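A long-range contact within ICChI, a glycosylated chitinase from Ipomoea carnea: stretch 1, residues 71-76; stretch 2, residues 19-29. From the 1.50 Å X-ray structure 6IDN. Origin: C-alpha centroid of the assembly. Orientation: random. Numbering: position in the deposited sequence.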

ATOM      1  N   GLY A  71      14.184   9.031  -6.141  1.00 33.13           N
ATOM      2  CA  GLY A  71      13.886   8.972  -4.726  1.00 31.36           C
ATOM      3  C   GLY A  71      12.520   8.434  -4.381  1.00 32.36           C
ATOM      4  O   GLY A  71      12.089   8.575  -3.233  1.00 28.94           O
ATOM      5  N   ILE A  72      11.825   7.830  -5.329  1.00 25.49           N
ATOM      6  CA  ILE A  72      10.501   7.269  -5.089  1.00 24.94           C
ATOM      7  C   ILE A  72      10.659   5.818  -4.658  1.00 26.50           C
ATOM      8  O   ILE A  72      11.395   5.050  -5.287  1.00 23.53           O
ATOM      9  CB  ILE A  72       9.629   7.388  -6.352  1.00 30.20           C
ATOM     10  CG1 ILE A  72       9.460   8.865  -6.734  1.00 29.78           C
ATOM     11  CG2 ILE A  72       8.294   6.686  -6.147  1.00 30.30           C
ATOM     12  CD1 ILE A  72       8.921   9.094  -8.131  1.00 29.54           C
ATOM     13  N   LYS A  73       9.981   5.431  -3.574  1.00 22.08           N
ATOM     14  CA  LYS A  73       9.965   4.034  -3.158  1.00 20.62           C
ATOM     15  C   LYS A  73       8.849   3.302  -3.884  1.00 19.44           C
ATOM     16  O   LYS A  73       7.788   3.875  -4.162  1.00 22.68           O
ATOM     17  CB  LYS A  73       9.759   3.892  -1.646  1.00 21.64           C
ATOM     18  CG  LYS A  73      10.814   4.610  -0.819  1.00 27.89           C
ATOM     19  CD  LYS A  73      10.551   4.432   0.660  1.00 29.90           C
ATOM     20  CE  LYS A  73      11.657   5.057   1.518  1.00 39.46           C
ATOM     21  NZ  LYS A  73      11.744   6.540   1.449  1.00 33.95           N
ATOM     22  N   VAL A  74       9.094   2.035  -4.194  1.00 20.09           N
ATOM     23  CA  VAL A  74       8.150   1.221  -4.952  1.00 19.42           C
ATOM     24  C   VAL A  74       7.901  -0.058  -4.167  1.00 17.38           C
ATOM     25  O   VAL A  74       8.840  -0.817  -3.905  1.00 16.42           O
ATOM     26  CB  VAL A  74       8.669   0.907  -6.369  1.00 22.29           C
ATOM     27  CG1 VAL A  74       7.601   0.196  -7.180  1.00 22.74           C
ATOM     28  CG2 VAL A  74       9.110   2.187  -7.078  1.00 22.93           C
ATOM     29  N   PHE A  75       6.643  -0.286  -3.765  1.00 18.47           N
ATOM     30  CA  PHE A  75       6.268  -1.478  -3.019  1.00 17.61           C
ATOM     31  C   PHE A  75       5.400  -2.397  -3.872  1.00 16.21           C
ATOM     32  O   PHE A  75       4.664  -1.937  -4.748  1.00 19.98           O
ATOM     33  CB  PHE A  75       5.485  -1.116  -1.739  1.00 16.78           C
ATOM     34  CG  PHE A  75       6.216  -0.197  -0.788  1.00 19.27           C
ATOM     35  CD1 PHE A  75       7.610  -0.092  -0.793  1.00 20.39           C
ATOM     36  CD2 PHE A  75       5.500   0.560   0.119  1.00 19.34           C
ATOM     37  CE1 PHE A  75       8.261   0.769   0.104  1.00 18.21           C
ATOM     38  CE2 PHE A  75       6.132   1.418   1.016  1.00 19.41           C
ATOM     39  CZ  PHE A  75       7.523   1.530   0.998  1.00 19.18           C
ATOM     40  N   LEU A  76       5.449  -3.697  -3.564  1.00 16.50           N
ATOM     41  CA  LEU A  76       4.456  -4.646  -4.062  1.00 15.77           C
ATOM     42  C   LEU A  76       3.336  -4.788  -3.038  1.00 15.60           C
ATOM     43  O   LEU A  76       3.603  -5.042  -1.857  1.00 17.33           O
ATOM     44  CB  LEU A  76       5.083  -6.019  -4.314  1.00 16.80           C
ATOM     45  CG  LEU A  76       4.056  -7.105  -4.676  1.00 19.40           C
ATOM     46  CD1 LEU A  76       3.496  -6.872  -6.077  1.00 22.22           C
ATOM     47  CD2 LEU A  76       4.657  -8.494  -4.595  1.00 20.39           C
TER
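Stretch 2 (19-29) TCDTDDYDIIN

Stretch 2 joins stretch 1 as a parallel neighbour in a β-sheet, with apolar side chains packed along the paired strands. It begins in the last part of a helix. Asp-23 leaves helical conformation with positive phi, and a loop leads to strand 27-29. This strand runs alongside strand 73-76, with an angle of 17° between their directions (signed crossing angle -17°) and a closest axis approach of 4.7 Å.

Lys-73 pairs with Ile-27, Val-74 with Ile-28 and Phe-75 with Asn-29, at CA-CA distances of 4.7, 4.8 and 4.8 Å. Three backbone hydrogen bonds set this register. Lys-73 N donates to Asp-26 O (3.1 Å), Ile-28 N to Lys-73 O (2.9 Å), and Phe-75 N to Ile-28 O (2.8 Å). Ile-28 thus uses both its N and its O.

Ile-27 and Asn-29 share a sheet face with Lys-73 and Phe-75. Ile-27 CG2 lies over the Phe-75 ring, 3.7 Å from Phe-75 CE2. Asn-29 OD1 approaches Phe-75 CD2 to 3.3 Å and is buried without a polar partner. Val-74 and Ile-28 point to the other face.

Before the strand, Ile-72 reaches back to the helix. Its CD1 is 3.7 Å from Cys-20 CB, and Ile-72 CG2 is 3.7 Å from Ile-28 CG1. Water 1 lies 2.9 Å from Asp-26 OD1 and 3.0 Å from Gly-71 O.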

ATOM      1  N   THR A  19       3.602   7.759 -14.228  1.00 28.20           N
ATOM      2  CA  THR A  19       3.136   7.982 -12.868  1.00 26.28           C
ATOM      3  C   THR A  19       4.224   8.630 -12.020  1.00 27.80           C
ATOM      4  O   THR A  19       3.981   9.619 -11.317  1.00 25.92           O
ATOM      5  CB  THR A  19       2.682   6.647 -12.287  1.00 24.63           C
ATOM      6  OG1 THR A  19       1.581   6.167 -13.073  1.00 27.44           O
ATOM      7  CG2 THR A  19       2.252   6.790 -10.821  1.00 23.67           C
ATOM      8  N   CYS A  20       5.446   8.104 -12.098  1.00 29.42           N
ATOM      9  CA  CYS A  20       6.533   8.715 -11.347  1.00 26.14           C
ATOM     10  C   CYS A  20       6.839  10.115 -11.858  1.00 27.68           C
ATOM     11  O   CYS A  20       7.161  11.010 -11.069  1.00 28.49           O
ATOM     12  CB  CYS A  20       7.770   7.822 -11.403  1.00 29.00           C
ATOM     13  SG  CYS A  20       7.505   6.340 -10.441  1.00 27.30           S
ATOM     14  N   ASP A  21       6.740  10.327 -13.174  1.00 29.56           N
ATOM     15  CA  ASP A  21       7.054  11.625 -13.758  1.00 31.59           C
ATOM     16  C   ASP A  21       6.027  12.713 -13.434  1.00 31.61           C
ATOM     17  O   ASP A  21       6.251  13.875 -13.786  1.00 33.31           O
ATOM     18  CB  ASP A  21       7.210  11.471 -15.272  1.00 33.78           C
ATOM     19  CG  ASP A  21       8.630  11.071 -15.683  1.00 34.85           C
ATOM     20  OD1 ASP A  21       9.588  11.415 -14.962  1.00 35.47           O
ATOM     21  OD2 ASP A  21       8.790  10.412 -16.734  1.00 39.31           O
ATOM     22  N   THR A  22       4.913  12.396 -12.771  1.00 30.65           N
ATOM     23  CA  THR A  22       4.069  13.469 -12.254  1.00 33.19           C
ATOM     24  C   THR A  22       4.782  14.267 -11.176  1.00 29.62           C
ATOM     25  O   THR A  22       4.417  15.426 -10.936  1.00 31.21           O
ATOM     26  CB  THR A  22       2.756  12.923 -11.678  1.00 29.79           C
ATOM     27  OG1 THR A  22       3.011  12.222 -10.451  1.00 28.43           O
ATOM     28  CG2 THR A  22       2.075  12.010 -12.672  1.00 35.81           C
ATOM     29  N   ASP A  23       5.785  13.669 -10.527  1.00 28.64           N
ATOM     30  CA  ASP A  23       6.503  14.261  -9.406  1.00 29.07           C
ATOM     31  C   ASP A  23       5.572  14.567  -8.232  1.00 30.89           C
ATOM     32  O   ASP A  23       5.928  15.328  -7.329  1.00 31.14           O
ATOM     33  CB  ASP A  23       7.278  15.509  -9.852  1.00 32.90           C
ATOM     34  CG  ASP A  23       8.398  15.167 -10.815  1.00 36.10           C
ATOM     35  OD1 ASP A  23       9.085  14.156 -10.570  1.00 37.41           O
ATOM     36  OD2 ASP A  23       8.587  15.890 -11.816  1.00 41.69           O
ATOM     37  N   ASP A  24       4.382  13.961  -8.230  1.00 25.84           N
ATOM     38  CA  ASP A  24       3.433  14.110  -7.131  1.00 28.54           C
ATOM     39  C   ASP A  24       3.578  13.034  -6.069  1.00 28.20           C
ATOM     40  O   ASP A  24       3.083  13.223  -4.950  1.00 28.04           O
ATOM     41  CB  ASP A  24       1.991  14.076  -7.658  1.00 24.73           C
ATOM     42  CG  ASP A  24       1.567  15.387  -8.290  1.00 31.44           C
ATOM     43  OD1 ASP A  24       2.285  16.394  -8.121  1.00 39.14           O
ATOM     44  OD2 ASP A  24       0.512  15.417  -8.964  1.00 38.36           O
ATOM     45  N   TYR A  25       4.227  11.913  -6.384  1.00 25.02           N
ATOM     46  CA  TYR A  25       4.214  10.746  -5.508  1.00 20.33           C
ATOM     47  C   TYR A  25       5.606  10.432  -4.984  1.00 24.36           C
ATOM     48  O   TYR A  25       6.601  10.498  -5.720  1.00 25.66           O
ATOM     49  CB  TYR A  25       3.655   9.521  -6.229  1.00 19.85           C
ATOM     50  CG  TYR A  25       2.420   9.818  -7.039  1.00 20.53           C
ATOM     51  CD1 TYR A  25       1.285  10.348  -6.440  1.00 24.13           C
ATOM     52  CD2 TYR A  25       2.392   9.597  -8.420  1.00 22.19           C
ATOM     53  CE1 TYR A  25       0.151  10.621  -7.174  1.00 20.99           C
ATOM     54  CE2 TYR A  25       1.254   9.865  -9.158  1.00 23.56           C
ATOM     55  CZ  TYR A  25       0.140  10.380  -8.537  1.00 23.45           C
ATOM     56  OH  TYR A  25      -0.994  10.652  -9.264  1.00 24.74           O
ATOM     57  N   ASP A  26       5.659  10.107  -3.703  1.00 21.16           N
ATOM     58  CA  ASP A  26       6.879   9.659  -3.058  1.00 21.16           C
ATOM     59  C   ASP A  26       6.949   8.153  -2.902  1.00 20.31           C
ATOM     60  O   ASP A  26       8.049   7.630  -2.707  1.00 18.56           O
ATOM     61  CB  ASP A  26       6.990  10.303  -1.676  1.00 21.75           C
ATOM     62  CG  ASP A  26       6.902  11.802  -1.743  1.00 21.09           C
ATOM     63  OD1 ASP A  26       7.956  12.450  -2.000  1.00 26.58           O
ATOM     64  OD2 ASP A  26       5.782  12.343  -1.593  1.00 22.81           O
ATOM     65  N   ILE A  27       5.805   7.466  -2.968  1.00 20.14           N
ATOM     66  CA  ILE A  27       5.692   6.012  -2.823  1.00 18.06           C
ATOM     67  C   ILE A  27       4.664   5.506  -3.825  1.00 18.50           C
ATOM     68  O   ILE A  27       3.590   6.098  -3.967  1.00 17.97           O
ATOM     69  CB  ILE A  27       5.264   5.609  -1.396  1.00 18.64           C
ATOM     70  CG1 ILE A  27       6.272   6.154  -0.385  1.00 20.15           C
ATOM     71  CG2 ILE A  27       5.166   4.113  -1.285  1.00 20.15           C
ATOM     72  CD1 ILE A  27       5.796   6.092   1.039  1.00 18.98           C
ATOM     73  N   ILE A  28       4.991   4.422  -4.527  1.00 20.21           N
ATOM     74  CA  ILE A  28       4.056   3.763  -5.438  1.00 20.73           C
ATOM     75  C   ILE A  28       3.803   2.368  -4.904  1.00 15.77           C
ATOM     76  O   ILE A  28       4.744   1.583  -4.754  1.00 18.07           O
ATOM     77  CB  ILE A  28       4.593   3.659  -6.876  1.00 22.91           C
ATOM     78  CG1 ILE A  28       5.225   4.970  -7.342  1.00 25.03           C
ATOM     79  CG2 ILE A  28       3.478   3.201  -7.838  1.00 22.69           C
ATOM     80  CD1 ILE A  28       4.241   6.063  -7.571  1.00 30.62           C
ATOM     81  N   ASN A  29       2.538   2.044  -4.650  1.00 16.57           N
ATOM     82  CA  ASN A  29       2.150   0.674  -4.312  1.00 16.95           C
ATOM     83  C   ASN A  29       1.652  -0.009  -5.578  1.00 17.76           C
ATOM     84  O   ASN A  29       0.607   0.368  -6.115  1.00 17.98           O
ATOM     85  CB  ASN A  29       1.060   0.647  -3.247  1.00 19.03           C
ATOM     86  CG  ASN A  29       1.510   1.229  -1.943  1.00 16.28           C
ATOM     87  OD1 ASN A  29       2.619   0.961  -1.486  1.00 19.34           O
ATOM     88  ND2 ASN A  29       0.633   2.018  -1.316  1.00 18.03           N
TER
HETATM   89  O   HOH W   1      10.339  10.719  -2.108  1.00 29.31           O
HETATM   90  O   HOH W   2       9.816   8.078  -0.716  1.00 30.47           O